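Local coordinates for protein C2 toxin component I (Clostridium botulinum, PDB 2J3X) that is the enzymatic component of the binary C2 toxin, an ADP-ribosyltransferase that, as in related binary toxins, probably modifies actin, at residues 322-326 with 327-331. The protein carries 2 engineered substitutions. Sequence-based numbering, arbitrary orientation.
Sequences IIADK and QKLNE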
loop_
_atom_site.group_PDB
_atom_site.type_symbol
_atom_site.label_atom_id
_atom_site.label_comp_id
_atom_site.label_asym_id
_atom_site.label_seq_id
_atom_site.Cartn_x
_atom_site.Cartn_y
_atom_site.Cartn_z
ATOM N N ILE A 322 24.346 7.044 5.038
ATOM C CA ILE A 322 23.010 7.652 5.128
ATOM C C ILE A 322 22.032 6.574 5.574
ATOM O O ILE A 322 21.934 5.531 4.914
ATOM C CB ILE A 322 22.519 8.184 3.759
ATOM C CG1 ILE A 322 23.520 9.166 3.123
ATOM C CG2 ILE A 322 21.142 8.864 3.894
ATOM C CD1 ILE A 322 24.191 10.070 4.096
ATOM N N ILE A 323 21.319 6.804 6.680
ATOM C CA ILE A 323 20.300 5.863 7.118
ATOM C C ILE A 323 19.069 6.637 7.582
ATOM O O ILE A 323 19.124 7.844 7.835
ATOM C CB ILE A 323 20.741 4.983 8.304
ATOM C CG1 ILE A 323 21.242 5.856 9.489
ATOM C CG2 ILE A 323 21.700 3.838 7.839
ATOM C CD1 ILE A 323 21.176 5.094 10.883
ATOM N N ALA A 324 17.963 5.933 7.699
ATOM C CA ALA A 324 16.754 6.563 8.229
ATOM C C ALA A 324 16.955 7.042 9.665
ATOM O O ALA A 324 17.560 6.336 10.517
ATOM C CB ALA A 324 15.602 5.571 8.190
ATOM N N ASP A 325 16.383 8.199 9.952
ATOM C CA ASP A 325 16.284 8.723 11.301
ATOM C C ASP A 325 14.980 8.202 11.883
ATOM O O ASP A 325 13.929 8.741 11.601
ATOM C CB ASP A 325 16.203 10.231 11.192
ATOM C CG ASP A 325 16.270 10.922 12.520
ATOM O OD1 ASP A 325 15.672 10.427 13.491
ATOM O OD2 ASP A 325 16.911 12.001 12.554
ATOM N N LYS A 326 15.057 7.139 12.654
ATOM C CA LYS A 326 13.850 6.416 13.096
ATOM C C LYS A 326 13.008 7.276 14.021
ATOM O O LYS A 326 11.773 7.139 14.042
ATOM C CB LYS A 326 14.222 5.092 13.785
ATOM C CG LYS A 326 14.901 4.077 12.844
ATOM C CD LYS A 326 15.308 2.797 13.587
ATOM C CE LYS A 326 15.580 1.658 12.583
ATOM N NZ LYS A 326 16.058 0.395 13.274
ATOM N N GLN A 327 13.650 8.146 14.809
ATOM C CA GLN A 327 12.915 9.050 15.714
ATOM C C GLN A 327 11.994 9.948 14.904
ATOM O O GLN A 327 10.840 10.200 15.282
ATOM C CB GLN A 327 13.882 9.943 16.533
ATOM C CG GLN A 327 14.731 9.209 17.573
ATOM C CD GLN A 327 15.883 10.075 18.168
ATOM O OE1 GLN A 327 16.151 11.212 17.730
ATOM N NE2 GLN A 327 16.590 9.506 19.149
ATOM N N LYS A 328 12.511 10.474 13.794
ATOM C CA LYS A 328 11.678 11.353 12.983
ATOM C C LYS A 328 10.508 10.559 12.353
ATOM O O LYS A 328 9.385 11.068 12.243
ATOM C CB LYS A 328 12.484 11.991 11.826
ATOM C CG LYS A 328 13.387 13.142 12.256
ATOM C CD LYS A 328 14.006 13.757 10.983
ATOM C CE LYS A 328 14.722 15.095 11.301
ATOM N NZ LYS A 328 15.892 14.882 12.211
ATOM N N LEU A 329 10.803 9.353 11.870
ATOM C CA LEU A 329 9.762 8.530 11.253
ATOM C C LEU A 329 8.689 8.266 12.306
ATOM O O LEU A 329 7.511 8.404 12.021
ATOM C CB LEU A 329 10.343 7.219 10.758
ATOM C CG LEU A 329 11.173 7.336 9.454
ATOM C CD1 LEU A 329 11.897 6.006 9.202
ATOM C CD2 LEU A 329 10.211 7.626 8.237
ATOM N N ASN A 330 9.086 7.891 13.518
ATOM C CA ASN A 330 8.089 7.606 14.563
ATOM C C ASN A 330 7.270 8.803 14.942
ATOM O O ASN A 330 6.040 8.685 15.151
ATOM C CB ASN A 330 8.717 6.964 15.814
ATOM C CG ASN A 330 9.286 5.557 15.535
ATOM O OD1 ASN A 330 8.816 4.833 14.654
ATOM N ND2 ASN A 330 10.321 5.176 16.296
ATOM N N GLU A 331 7.932 9.965 15.031
ATOM C CA GLU A 331 7.214 11.171 15.353
ATOM C C GLU A 331 6.147 11.447 14.298
ATOM O O GLU A 331 5.000 11.756 14.619
ATOM C CB GLU A 331 8.192 12.357 15.414
ATOM C CG GLU A 331 9.044 12.305 16.696
ATOM C CD GLU A 331 10.331 13.116 16.567
ATOM O OE1 GLU A 331 10.486 13.845 15.555
ATOM O OE2 GLU A 331 11.177 13.004 17.493
HETATM O O HOH W 1 16.585 12.277 15.502
#
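Asp325 caps the helix formed by residues 326-336, bonding to Lys328 in its first turn. It is the N-cap residue, at the point where the short strand 321-324 gives way to the helix. The capping bond runs from Lys328 N to Asp325 OD1, 3.2 Å long and fairly straight at 158°. The donor approaches from above the carboxylate plane. Asp325 has CG anti to its own backbone nitrogen (chi1 -173°), which turns the carboxylate toward the start of the helix.

The same carboxylate forms a salt bridge. Lys328 NZ lies 3.1 Å from Asp325 OD2, again above the plane of the group. The lysine chain passes across the carboxylate, with Lys328 CG 3.6 Å from Asp325 CG, and a bend at chi4 (64°) brings the ammonium to the oxygen. One residue thus supplies both the backbone N-H and the side-chain charge that hold the aspartate. The negative charge at this helix end would also be expected to suit the helix dipole.

Backbone bonds start the helix. Leu329 N donates to Asp325 O at 3.2 Å, while Lys328 N makes a weak second bond to that oxygen. Asn330 N donates to Lys326 O at 2.8 Å.

Apolar packing lies beside the cap. Ala324 CB touches Leu329 CD1 at 3.9 Å, and both side chains rest on Thr417 of strand 414-426. Buried Leu329 also meets Val419 there. The turn therefore joins the two-stranded hairpin 315-318/321-324 to a helix packed on the five-stranded sheet of the second ADP-ribosyltransferase-like region. Beyond the ends of the hairpin strands, Asp325 and Phe314 still share a backbone hydrogen bond.

A water sits 2.9 Å from Asp325 OD1, placed to donate to it; its link to Gln327 OE1, two positions on from the cap, is doubtful.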